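PDB 4Q88: glycoside hydrolase family 88 protein from Bacteroides vulgatus, which is probably a hydrolase acting on glycosidic substrates, its own activity and substrate not being established. Local coordinates for residues 174-177 and 178-182; 235-238 and 239-243; 277-280 and 281-285. All coordinates share one frame; numbering follows the deposited sequence.

Contact 1. Residues 174-177 and 178-182; sequences VTDS and IMYDR
Asp176 and Tyr180 lie side by side at the C-terminal end of helix 163-179, their side chains pointing the same way and meeting at the root, with Asp176 CB 3.9 Å from Tyr180 CB. The carboxylate and the phenol ring are turned 37° from each other. Tyr180 carries its ring with CG anti to the backbone N (chi1 -177°), which swings the ring off the helix end toward Tyr187 and Arg239. The carboxylate of Asp176 uses both oxygens outside the helix: OD2 forms a salt bridge with Arg239 and OD1 a hydrogen bond with Tyr187.

Here the last helical turn runs straight into a short, weakly bonded antiparallel pair, about 180-181 with 186-187, in a fold whose regular structure is otherwise helical, and Tyr180 is the first residue to leave helical backbone angles. Its N still bonds to Asp176 O at 3.0 Å, and a water lies within hydrogen-bonding distance of both Asp176 O and Tyr180 O.

Next along the chain from Asp176, Ser177 OG takes the position between its own backbone N and carbonyl carbon (chi1 78°) and donates to Val174 O at 2.7 Å. That carbonyl also accepts from Ile178 N at 3.2 Å. Ile178 reaches back beside the same oxygen, and its CD1 meets Val174 CG1 at 4.2 Å.

On the buried side, the bend at chi3 of selenomethionine Met179 brings CE against Thr175 CG2 at 3.8 Å, the two side chains crossing obliquely. Thr175 OG1 is engaged with Trp139 O and Tyr171 O.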
# COMPACT_ATOMS: atom_id res chain seq x y z
N VAL A 174 -6.61 -13.05 -11.65
CA VAL A 174 -5.63 -14.10 -11.47
C VAL A 174 -5.08 -14.13 -10.03
O VAL A 174 -4.89 -15.19 -9.43
CB VAL A 174 -4.51 -14.00 -12.53
CG1 VAL A 174 -3.43 -15.04 -12.28
CG2 VAL A 174 -5.09 -14.29 -13.92
N THR A 175 -4.80 -12.97 -9.47
CA THR A 175 -4.39 -12.87 -8.06
C THR A 175 -5.42 -13.57 -7.18
O THR A 175 -5.05 -14.42 -6.32
CB THR A 175 -4.24 -11.40 -7.63
OG1 THR A 175 -3.25 -10.76 -8.47
CG2 THR A 175 -3.87 -11.33 -6.11
N ASP A 176 -6.68 -13.27 -7.41
CA ASP A 176 -7.77 -13.87 -6.62
C ASP A 176 -7.77 -15.39 -6.73
O ASP A 176 -8.00 -16.10 -5.72
CB ASP A 176 -9.12 -13.38 -7.06
CG ASP A 176 -9.42 -11.94 -6.60
OD1 ASP A 176 -8.58 -11.31 -5.90
OD2 ASP A 176 -10.53 -11.45 -6.92
N SER A 177 -7.56 -15.87 -7.95
CA SER A 177 -7.57 -17.34 -8.20
C SER A 177 -6.51 -18.04 -7.39
O SER A 177 -6.69 -19.20 -7.04
CB SER A 177 -7.38 -17.65 -9.70
OG SER A 177 -5.99 -17.54 -10.12
N ILE A 178 -5.40 -17.38 -7.12
CA ILE A 178 -4.31 -17.99 -6.37
C ILE A 178 -4.48 -17.82 -4.84
O ILE A 178 -4.15 -18.73 -4.05
CB ILE A 178 -2.92 -17.41 -6.82
CG1 ILE A 178 -2.64 -17.58 -8.33
CG2 ILE A 178 -1.80 -18.10 -6.02
CD1 ILE A 178 -1.56 -16.60 -8.81
N MSE A 179 -4.93 -16.64 -4.41
CA MSE A 179 -4.77 -16.17 -3.00
C MSE A 179 -6.04 -15.79 -2.25
O MSE A 179 -6.00 -15.67 -1.01
CB MSE A 179 -3.87 -14.93 -3.02
CG MSE A 179 -2.46 -15.35 -3.18
SE MSE A 179 -1.37 -13.79 -3.70
CE MSE A 179 -1.42 -14.17 -5.60
N TYR A 180 -7.14 -15.48 -2.96
CA TYR A 180 -8.31 -14.98 -2.29
C TYR A 180 -9.11 -16.10 -1.65
O TYR A 180 -9.48 -17.06 -2.35
CB TYR A 180 -9.18 -14.11 -3.23
CG TYR A 180 -10.38 -13.52 -2.51
CD1 TYR A 180 -10.22 -12.53 -1.50
CD2 TYR A 180 -11.66 -13.96 -2.77
CE1 TYR A 180 -11.31 -12.03 -0.81
CE2 TYR A 180 -12.75 -13.42 -2.12
CZ TYR A 180 -12.56 -12.46 -1.14
OH TYR A 180 -13.69 -11.97 -0.51
N ASP A 181 -9.35 -16.02 -0.35
CA ASP A 181 -10.14 -17.06 0.33
C ASP A 181 -11.60 -16.53 0.37
O ASP A 181 -11.89 -15.62 1.10
CB ASP A 181 -9.62 -17.37 1.71
CG ASP A 181 -10.35 -18.52 2.38
OD1 ASP A 181 -11.57 -18.51 2.36
OD2 ASP A 181 -9.71 -19.39 2.99
N ARG A 182 -12.48 -17.14 -0.43
CA ARG A 182 -13.85 -16.62 -0.58
C ARG A 182 -14.67 -16.76 0.69
O ARG A 182 -15.62 -16.01 0.91
CB ARG A 182 -14.61 -17.40 -1.72
CG ARG A 182 -14.07 -17.16 -3.07
CD ARG A 182 -14.78 -18.03 -4.13
NE ARG A 182 -14.38 -19.45 -4.01
CZ ARG A 182 -13.32 -19.99 -4.64
NH1 ARG A 182 -12.55 -19.25 -5.45
NH2 ARG A 182 -13.03 -21.26 -4.48
O HOH W 1 -8.57 -18.67 -4.39
O HOH W 2 -11.15 -16.54 -5.23

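Contact 2. Residues 235-238 and 239-243; sequences EYIT and RFQTM
Ile237 and Gln241 run side by side along helix 233-249, pointing the same way one turn apart. The pairing is a plain i to i+4 one in an amphipathic helix of what is probably the (alpha/alpha)6 barrel expected of family 88, a member of the six-hairpin clan: Tyr236, Ile237 and Phe240 are buried, while Glu235 and Thr238 are exposed.

Gln241 places CG anti to its carbonyl carbon (chi1 -69°), and the extended chain beyond lays the amide against the methyl branch of Ile237, with Gln241 CD 3.6 Å from Ile237 CG2. Its NE2 is hydrogen-bonded to Leu290 O in the loop after helix 272-287, and Ile237 touches Leu290 as well. A leucine in place of Gln241 would probably leave Leu290 O without this donor and lose the polar tie between the helix and that loop.

Round the helix, Tyr236 packs on Leu168, His169 and Leu172 of helix 163-179, and Phe240 stacks on Phe216 of helix 209-225. Arg239 departs on another side. Its CG is anti to the backbone N and the chain bends at chi2 and chi3, folding the guanidinium toward Asp176, and NH1 is also hydrogen-bonded to Tyr187 OH. Glu235, one turn before, sends OE1 to His169 instead, and Glu235 OE1 stays 6.9 Å from Arg239 NH2.

Thr238 and Thr242 are the second pair to lie side by side. Thr238 OG1 bonds to Glu234 O, and the Thr238 carbonyl oxygen is gripped twice by Thr242: Thr242 N reaches Thr238 O at 2.9 Å from one face of the carbonyl plane, and Thr242 OG1 reaches Thr238 O at 2.8 Å from the opposite face.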
# COMPACT_ATOMS: atom_id res chain seq x y z
N GLU A 235 -17.77 -4.49 -8.46
CA GLU A 235 -16.97 -5.62 -7.95
C GLU A 235 -15.93 -5.15 -6.92
O GLU A 235 -15.70 -5.82 -5.89
CB GLU A 235 -16.28 -6.38 -9.07
CG GLU A 235 -17.25 -7.14 -9.97
CD GLU A 235 -16.55 -7.90 -11.08
OE1 GLU A 235 -15.43 -8.41 -10.85
OE2 GLU A 235 -17.10 -7.96 -12.18
N TYR A 236 -15.26 -4.04 -7.23
CA TYR A 236 -14.24 -3.54 -6.31
C TYR A 236 -14.85 -3.05 -5.00
O TYR A 236 -14.33 -3.29 -3.91
CB TYR A 236 -13.38 -2.45 -6.97
CG TYR A 236 -12.76 -2.86 -8.32
CD1 TYR A 236 -12.30 -4.16 -8.58
CD2 TYR A 236 -12.66 -1.92 -9.36
CE1 TYR A 236 -11.74 -4.51 -9.81
CE2 TYR A 236 -12.07 -2.23 -10.56
CZ TYR A 236 -11.64 -3.53 -10.82
OH TYR A 236 -11.11 -3.78 -12.07
N ILE A 237 -15.95 -2.32 -5.09
CA ILE A 237 -16.65 -1.89 -3.88
C ILE A 237 -17.07 -3.07 -3.00
O ILE A 237 -16.88 -3.05 -1.77
CB ILE A 237 -17.88 -1.00 -4.22
CG1 ILE A 237 -17.37 0.31 -4.76
CG2 ILE A 237 -18.74 -0.75 -2.99
CD1 ILE A 237 -18.45 1.18 -5.41
N THR A 238 -17.60 -4.12 -3.62
CA THR A 238 -18.03 -5.28 -2.88
C THR A 238 -16.83 -5.96 -2.21
O THR A 238 -16.94 -6.31 -1.03
CB THR A 238 -18.72 -6.29 -3.79
OG1 THR A 238 -19.96 -5.73 -4.21
CG2 THR A 238 -18.97 -7.56 -3.07
N ARG A 239 -15.72 -6.03 -2.91
CA ARG A 239 -14.53 -6.63 -2.33
C ARG A 239 -14.04 -5.78 -1.16
O ARG A 239 -13.72 -6.32 -0.08
CB ARG A 239 -13.44 -6.86 -3.36
CG ARG A 239 -12.14 -7.42 -2.81
CD ARG A 239 -12.28 -8.79 -2.19
NE ARG A 239 -13.08 -9.69 -3.01
CZ ARG A 239 -12.67 -10.31 -4.11
NH1 ARG A 239 -11.41 -10.23 -4.50
NH2 ARG A 239 -13.50 -11.10 -4.76
N PHE A 240 -13.98 -4.46 -1.36
CA PHE A 240 -13.56 -3.56 -0.28
C PHE A 240 -14.44 -3.66 0.97
O PHE A 240 -13.95 -3.72 2.10
CB PHE A 240 -13.55 -2.14 -0.83
CG PHE A 240 -13.15 -1.10 0.16
CD1 PHE A 240 -11.81 -0.95 0.54
CD2 PHE A 240 -14.08 -0.20 0.62
CE1 PHE A 240 -11.42 0.06 1.41
CE2 PHE A 240 -13.68 0.80 1.52
CZ PHE A 240 -12.36 0.91 1.92
N GLN A 241 -15.75 -3.65 0.77
CA GLN A 241 -16.67 -3.73 1.89
C GLN A 241 -16.59 -5.07 2.62
O GLN A 241 -16.68 -5.11 3.86
CB GLN A 241 -18.09 -3.48 1.42
CG GLN A 241 -18.28 -2.02 1.01
CD GLN A 241 -19.64 -1.80 0.34
OE1 GLN A 241 -20.20 -2.73 -0.33
NE2 GLN A 241 -20.14 -0.57 0.45
N THR A 242 -16.44 -6.16 1.87
CA THR A 242 -16.28 -7.48 2.51
C THR A 242 -15.00 -7.61 3.27
O THR A 242 -14.97 -8.15 4.39
CB THR A 242 -16.33 -8.54 1.43
OG1 THR A 242 -17.56 -8.45 0.71
CG2 THR A 242 -16.19 -9.92 2.02
N MSE A 243 -13.89 -7.12 2.70
CA MSE A 243 -12.64 -7.13 3.43
C MSE A 243 -12.73 -6.30 4.68
O MSE A 243 -12.21 -6.66 5.73
CB MSE A 243 -11.45 -6.59 2.60
CG MSE A 243 -11.14 -7.43 1.38
SE MSE A 243 -9.44 -6.80 0.63
CE MSE A 243 -8.22 -7.38 2.07

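Contact 3. Residues 277-280 and 281-285; sequences LFTY and GFLWG
This is a buried i to i+4 contact within helix 272-287, a helix of the (alpha/alpha)6 barrel expected of family 88, flanked by helices 209-225, 293-311 and 341-358. Four backbone bonds, from Gly281 N to Leu277 O through Trp284 N to Tyr280 O, keep the turns regular, and the side chains pack in pairs along it.

Thr279 and Leu283 lie alongside each other, with Thr279 CG2 3.7 Å from Leu283 CD1. The hydroxyl of Thr279 turns back to Thr275 O, and the Thr279 side chain also touches Ala303 and Leu307 of helix 293-311. Phe282 leans back along the helix: its CE2 lies 4.1 Å from Phe278 CB, and its CD2 approaches Phe278 O at 3.0 Å. The Phe282 ring also meets that of Phe216 edge-to-face.

Tyr280 and Trp284 also point the same way. Both have CG anti to the backbone N (chi1 170° and -176°), which carries the two aromatic groups off the same side of the helix. The CB of Trp284 sits over one face of the Tyr280 ring, 4.4 Å from Tyr280 CZ, and Tyr280 OH comes within 4.2 Å of Trp284 CD1.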
# COMPACT_ATOMS: atom_id res chain seq x y z
N LEU A 277 -1.98 0.46 7.26
CA LEU A 277 -2.68 0.26 5.98
C LEU A 277 -4.17 0.03 6.17
O LEU A 277 -5.01 0.61 5.44
CB LEU A 277 -2.05 -0.84 5.17
CG LEU A 277 -0.60 -0.52 4.71
CD1 LEU A 277 0.09 -1.82 4.38
CD2 LEU A 277 -0.61 0.43 3.55
N PHE A 278 -4.50 -0.80 7.14
CA PHE A 278 -5.93 -1.03 7.45
C PHE A 278 -6.60 0.28 7.90
O PHE A 278 -7.71 0.59 7.51
CB PHE A 278 -6.11 -2.06 8.53
CG PHE A 278 -5.68 -3.48 8.14
CD1 PHE A 278 -6.01 -4.01 6.92
CD2 PHE A 278 -5.02 -4.26 9.05
CE1 PHE A 278 -5.69 -5.31 6.59
CE2 PHE A 278 -4.64 -5.55 8.72
CZ PHE A 278 -4.96 -6.08 7.47
N THR A 279 -5.92 1.03 8.78
CA THR A 279 -6.50 2.25 9.31
C THR A 279 -6.79 3.22 8.17
O THR A 279 -7.84 3.91 8.17
CB THR A 279 -5.57 2.85 10.39
OG1 THR A 279 -5.38 1.88 11.43
CG2 THR A 279 -6.17 4.11 10.97
N TYR A 280 -5.81 3.37 7.26
CA TYR A 280 -6.02 4.19 6.07
C TYR A 280 -7.25 3.77 5.33
O TYR A 280 -8.14 4.59 4.97
CB TYR A 280 -4.79 4.13 5.12
CG TYR A 280 -5.07 4.76 3.77
CD1 TYR A 280 -5.30 6.14 3.65
CD2 TYR A 280 -5.20 3.98 2.62
CE1 TYR A 280 -5.61 6.71 2.41
CE2 TYR A 280 -5.52 4.57 1.37
CZ TYR A 280 -5.70 5.92 1.28
OH TYR A 280 -6.01 6.48 0.07
N GLY A 281 -7.37 2.47 5.09
CA GLY A 281 -8.49 1.98 4.30
C GLY A 281 -9.84 2.22 4.99
O GLY A 281 -10.82 2.64 4.32
N PHE A 282 -9.89 2.03 6.30
CA PHE A 282 -11.15 2.21 7.03
C PHE A 282 -11.53 3.71 7.03
O PHE A 282 -12.65 4.07 6.77
CB PHE A 282 -11.01 1.73 8.47
CG PHE A 282 -11.07 0.21 8.63
CD1 PHE A 282 -12.22 -0.45 8.33
CD2 PHE A 282 -10.03 -0.49 9.15
CE1 PHE A 282 -12.34 -1.81 8.51
CE2 PHE A 282 -10.15 -1.86 9.37
CZ PHE A 282 -11.29 -2.51 9.01
N LEU A 283 -10.56 4.56 7.31
CA LEU A 283 -10.83 6.02 7.34
C LEU A 283 -11.29 6.48 5.94
O LEU A 283 -12.28 7.23 5.83
CB LEU A 283 -9.59 6.77 7.80
CG LEU A 283 -9.23 6.64 9.27
CD1 LEU A 283 -7.80 7.12 9.44
CD2 LEU A 283 -10.23 7.41 10.17
N TRP A 284 -10.59 6.07 4.88
CA TRP A 284 -10.97 6.44 3.50
C TRP A 284 -12.41 5.97 3.19
O TRP A 284 -13.26 6.74 2.66
CB TRP A 284 -9.97 5.88 2.45
CG TRP A 284 -10.34 6.35 1.11
CD1 TRP A 284 -10.00 7.54 0.55
CD2 TRP A 284 -11.23 5.70 0.20
NE1 TRP A 284 -10.59 7.66 -0.69
CE2 TRP A 284 -11.41 6.58 -0.89
CE3 TRP A 284 -11.98 4.51 0.25
CZ2 TRP A 284 -12.23 6.27 -1.97
CZ3 TRP A 284 -12.80 4.20 -0.86
CH2 TRP A 284 -12.92 5.08 -1.91
N GLY A 285 -12.68 4.71 3.53
CA GLY A 285 -14.01 4.13 3.33
C GLY A 285 -15.13 4.87 4.05
O GLY A 285 -16.19 5.09 3.47

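In the fold
The contacts follow one another along the chain, on helix 163-179 with its short hairpin strand, then helix 233-249, then helix 272-287. Contact 2 stands in the middle, its centre about 14 Å from that of contact 1 and about 13 Å from that of contact 3; the centres of contacts 1 and 3 are about 22 Å apart and these two do not touch. Arg239 joins contact 2 to contact 1 through Asp176 and a cation-pi contact with Tyr180. Phe240 joins contact 2 to contact 3, with Phe240 CZ 3.3 Å from Gly281 O. Helix 233-249 thus bridges helices 163-179 and 272-287, the contact centres lying about 18, 16 and 11 Å from the chain centre.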